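Local structure of putative efflux transporter (Bacteroides eggerthii, 4L8J) at residues Asn271-Ile276 / Val282-Val287. The protein probably serves as the periplasmic adaptor (membrane-fusion) subunit of an HlyD-type efflux or secretion system. Residues are numbered along the deposited sequence; the frame is centred on the assembly and turned at random.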
ATOM      1  N   ASN A 271     -11.639 -16.340 -14.480  1.00 40.89           N
ATOM      2  CA  ASN A 271     -12.238 -14.993 -14.434  1.00 39.98           C
ATOM      3  C   ASN A 271     -12.908 -14.644 -13.112  1.00 39.32           C
ATOM      4  O   ASN A 271     -13.341 -15.517 -12.362  1.00 37.16           O
ATOM      5  CB  ASN A 271     -13.268 -14.806 -15.537  1.00 37.58           C
ATOM      6  CG  ASN A 271     -12.768 -15.120 -16.905  1.00 49.66           C
ATOM      7  OD1 ASN A 271     -11.573 -15.022 -17.180  1.00 43.84           O
ATOM      8  ND2 ASN A 271     -13.682 -15.486 -17.795  1.00 36.22           N
ATOM      9  N   THR A 272     -13.029 -13.336 -12.859  1.00 35.74           N
ATOM     10  CA  THR A 272     -13.702 -12.817 -11.660  1.00 32.81           C
ATOM     11  C   THR A 272     -14.936 -12.052 -12.082  1.00 33.07           C
ATOM     12  O   THR A 272     -14.925 -11.357 -13.089  1.00 31.36           O
ATOM     13  CB  THR A 272     -12.758 -11.979 -10.804  1.00 37.18           C
ATOM     14  OG1 THR A 272     -12.180 -10.940 -11.607  1.00 32.77           O
ATOM     15  CG2 THR A 272     -11.678 -12.838 -10.132  1.00 37.88           C
ATOM     16  N   TYR A 273     -15.999 -12.187 -11.292  1.00 30.51           N
ATOM     17  CA  TYR A 273     -17.297 -11.578 -11.551  1.00 30.09           C
ATOM     18  C   TYR A 273     -17.883 -10.920 -10.331  1.00 31.09           C
ATOM     19  O   TYR A 273     -17.482 -11.203  -9.204  1.00 29.44           O
ATOM     20  CB  TYR A 273     -18.303 -12.670 -12.035  1.00 30.95           C
ATOM     21  CG  TYR A 273     -17.822 -13.470 -13.224  1.00 33.92           C
ATOM     22  CD1 TYR A 273     -18.069 -13.040 -14.526  1.00 35.26           C
ATOM     23  CD2 TYR A 273     -17.088 -14.642 -13.050  1.00 35.38           C
ATOM     24  CE1 TYR A 273     -17.589 -13.751 -15.626  1.00 34.41           C
ATOM     25  CE2 TYR A 273     -16.601 -15.357 -14.141  1.00 36.88           C
ATOM     26  CZ  TYR A 273     -16.879 -14.925 -15.429  1.00 43.34           C
ATOM     27  OH  TYR A 273     -16.405 -15.645 -16.501  1.00 44.76           O
ATOM     28  N   VAL A 274     -18.910 -10.094 -10.582  1.00 28.11           N
ATOM     29  CA  VAL A 274     -19.819  -9.495  -9.608  1.00 28.42           C
ATOM     30  C   VAL A 274     -21.256  -9.661 -10.137  1.00 30.92           C
ATOM     31  O   VAL A 274     -21.455  -9.867 -11.342  1.00 29.55           O
ATOM     32  CB  VAL A 274     -19.546  -7.989  -9.276  1.00 31.32           C
ATOM     33  CG1 VAL A 274     -18.186  -7.780  -8.613  1.00 29.87           C
ATOM     34  CG2 VAL A 274     -19.735  -7.101 -10.509  1.00 31.29           C
ATOM     35  N   TRP A 275     -22.236  -9.456  -9.258  1.00 29.35           N
ATOM     36  CA  TRP A 275     -23.646  -9.363  -9.646  1.00 29.02           C
ATOM     37  C   TRP A 275     -23.991  -7.894  -9.658  1.00 31.10           C
ATOM     38  O   TRP A 275     -23.893  -7.252  -8.613  1.00 27.50           O
ATOM     39  CB  TRP A 275     -24.581 -10.113  -8.672  1.00 28.03           C
ATOM     40  CG  TRP A 275     -24.510 -11.608  -8.688  1.00 29.84           C
ATOM     41  CD1 TRP A 275     -24.128 -12.422  -7.659  1.00 32.77           C
ATOM     42  CD2 TRP A 275     -24.903 -12.472  -9.765  1.00 29.68           C
ATOM     43  NE1 TRP A 275     -24.256 -13.742  -8.028  1.00 32.39           N
ATOM     44  CE2 TRP A 275     -24.716 -13.802  -9.322  1.00 34.04           C
ATOM     45  CE3 TRP A 275     -25.433 -12.250 -11.053  1.00 30.58           C
ATOM     46  CZ2 TRP A 275     -25.020 -14.911 -10.131  1.00 32.99           C
ATOM     47  CZ3 TRP A 275     -25.733 -13.343 -11.850  1.00 32.35           C
ATOM     48  CH2 TRP A 275     -25.493 -14.657 -11.401  1.00 32.95           C
ATOM     49  N   ILE A 276     -24.348  -7.355 -10.820  1.00 30.60           N
ATOM     50  CA  ILE A 276     -24.818  -5.985 -10.976  1.00 29.67           C
ATOM     51  C   ILE A 276     -26.339  -5.981 -10.724  1.00 36.07           C
ATOM     52  O   ILE A 276     -27.056  -6.790 -11.311  1.00 35.16           O
ATOM     53  CB  ILE A 276     -24.449  -5.404 -12.388  1.00 32.80           C
ATOM     54  CG1 ILE A 276     -22.934  -5.081 -12.494  1.00 32.52           C
ATOM     55  CG2 ILE A 276     -25.307  -4.114 -12.754  1.00 32.86           C
ATOM     56  CD1 ILE A 276     -22.491  -3.879 -11.670  1.00 33.57           C
ATOM     57  N   VAL A 282     -30.598  -9.176 -10.941  1.00 30.88           N
ATOM     58  CA  VAL A 282     -29.144  -9.308 -11.021  1.00 30.68           C
ATOM     59  C   VAL A 282     -28.714  -9.856 -12.372  1.00 36.47           C
ATOM     60  O   VAL A 282     -29.434 -10.635 -12.985  1.00 35.68           O
ATOM     61  CB  VAL A 282     -28.514 -10.122  -9.871  1.00 32.24           C
ATOM     62  CG1 VAL A 282     -28.687  -9.398  -8.538  1.00 30.28           C
ATOM     63  CG2 VAL A 282     -29.055 -11.554  -9.815  1.00 33.08           C
ATOM     64  N   ASN A 283     -27.540  -9.402 -12.832  1.00 34.61           N
ATOM     65  CA  ASN A 283     -26.869  -9.824 -14.067  1.00 34.87           C
ATOM     66  C   ASN A 283     -25.384  -9.899 -13.799  1.00 37.69           C
ATOM     67  O   ASN A 283     -24.801  -8.963 -13.232  1.00 34.96           O
ATOM     68  CB  ASN A 283     -27.166  -8.882 -15.234  1.00 34.83           C
ATOM     69  CG  ASN A 283     -28.618  -8.912 -15.653  1.00 49.14           C
ATOM     70  OD1 ASN A 283     -29.423  -8.077 -15.235  1.00 44.53           O
ATOM     71  ND2 ASN A 283     -28.991  -9.906 -16.443  1.00 37.84           N
ATOM     72  N   ARG A 284     -24.774 -11.019 -14.204  1.00 35.14           N
ATOM     73  CA  ARG A 284     -23.353 -11.248 -13.979  1.00 34.67           C
ATOM     74  C   ARG A 284     -22.492 -10.297 -14.831  1.00 37.18           C
ATOM     75  O   ARG A 284     -22.801 -10.032 -15.991  1.00 36.40           O
ATOM     76  CB  ARG A 284     -22.978 -12.704 -14.238  1.00 32.00           C
ATOM     77  CG  ARG A 284     -21.727 -13.138 -13.465  1.00 37.21           C
ATOM     78  CD  ARG A 284     -21.340 -14.573 -13.764  1.00 43.29           C
ATOM     79  NE  ARG A 284     -21.125 -14.794 -15.201  1.00 47.89           N
ATOM     80  CZ  ARG A 284     -20.497 -15.850 -15.707  1.00 58.07           C
ATOM     81  NH1 ARG A 284     -19.991 -16.776 -14.902  1.00 42.51           N
ATOM     82  NH2 ARG A 284     -20.347 -15.974 -17.019  1.00 45.81           N
ATOM     83  N   ARG A 285     -21.430  -9.776 -14.210  1.00 33.13           N
ATOM     84  CA  ARG A 285     -20.515  -8.842 -14.827  1.00 32.74           C
ATOM     85  C   ARG A 285     -19.075  -9.256 -14.545  1.00 34.32           C
ATOM     86  O   ARG A 285     -18.670  -9.360 -13.380  1.00 31.58           O
ATOM     87  CB  ARG A 285     -20.816  -7.423 -14.302  1.00 33.09           C
ATOM     88  CG  ARG A 285     -19.837  -6.346 -14.755  1.00 37.50           C
ATOM     89  CD  ARG A 285     -20.132  -5.785 -16.143  1.00 39.10           C
ATOM     90  NE  ARG A 285     -21.401  -5.053 -16.183  1.00 32.66           N
ATOM     91  CZ  ARG A 285     -21.599  -3.833 -15.696  1.00 45.47           C
ATOM     92  NH1 ARG A 285     -20.596  -3.159 -15.137  1.00 31.91           N
ATOM     93  NH2 ARG A 285     -22.799  -3.269 -15.775  1.00 35.74           N
ATOM     94  N   GLU A 286     -18.294  -9.485 -15.618  1.00 32.06           N
ATOM     95  CA  GLU A 286     -16.889  -9.824 -15.465  1.00 32.22           C
ATOM     96  C   GLU A 286     -16.101  -8.559 -15.118  1.00 36.19           C
ATOM     97  O   GLU A 286     -16.323  -7.486 -15.698  1.00 34.79           O
ATOM     98  CB  GLU A 286     -16.315 -10.498 -16.718  1.00 34.47           C
ATOM     99  CG  GLU A 286     -14.900 -10.970 -16.453  1.00 43.64           C
ATOM    100  CD  GLU A 286     -14.140 -11.592 -17.604  1.00 58.46           C
ATOM    101  OE1 GLU A 286     -14.692 -11.670 -18.723  1.00 45.03           O
ATOM    102  OE2 GLU A 286     -12.979 -12.001 -17.379  1.00 50.19           O
ATOM    103  N   VAL A 287     -15.223  -8.695 -14.131  1.00 32.51           N
ATOM    104  CA  VAL A 287     -14.384  -7.606 -13.625  1.00 31.51           C
ATOM    105  C   VAL A 287     -12.907  -8.070 -13.631  1.00 34.99           C
ATOM    106  O   VAL A 287     -12.632  -9.276 -13.638  1.00 32.79           O
ATOM    107  CB  VAL A 287     -14.832  -7.136 -12.202  1.00 33.71           C
ATOM    108  CG1 VAL A 287     -16.269  -6.598 -12.205  1.00 33.14           C
ATOM    109  CG2 VAL A 287     -14.667  -8.241 -11.141  1.00 32.97           C
TER
HETATM  110  O   HOH W   1     -11.969 -11.609 -14.966  1.00 36.79           O
HETATM  111  O   HOH W   2     -28.319  -6.146 -13.642  1.00 40.15           O
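Val274 and Arg285 face each other as a hydrogen-bonded antiparallel pair, Val274 N to Arg285 O and Arg285 N to Val274 O both measuring 2.9 Å. Ile276 and Asn283 repeat the pattern, while Tyr273 with Glu286 and Trp275 with Arg284 form the non-hydrogen-bonded pairs between. The two short strand axes run at 140° to each other, clearly off exactly antiparallel, and come within 4.4 Å. At the far end the Thr272 hydroxyl OG1 donates to Val287 O at 2.7 Å, from above the carbonyl plane, and a water links Thr272 N, Val287 O and Glu286 OE2.

On the face bearing Tyr273, the guanidinium of Arg284 lies flat over the phenol ring, planes 3° apart and CZ of Arg284 3.8 Å from the Tyr273 ring centroid, a cation-pi stack. The bend at chi3 of Arg284 (57°) folds its chain over the ring, adding a CH-pi contact from CD. Asn271 ND2 donates in its amide plane to Tyr273 OH at 3.0 Å, which helps hold the phenol's outer end. A leucine in place of Tyr273 would probably leave the Arg284 guanidinium without its flat support and Asn271 ND2 without its acceptor. Arg284 CG lies over one face of the Trp275 indole, toward its rim, and Val282 CG2 comes within 3.9 Å of Trp275 CE3. On the other sheet face, Ile276 CG1 rests over the centre of the Arg285 guanidinium, 3.7 Å from its CZ.

These strands form a two-stranded beta hairpin. Strand 264-266 flanks it, with backbone hydrogen bonds between Phe264 and Tyr273 and with Asp266 salt-bridged to Arg284 NH1. The second subunit supplies Glu308 to Arg285, Glu320 to Asn283 and Val315 to Trp275 NE1, so the hairpin is also part of the subunit interface.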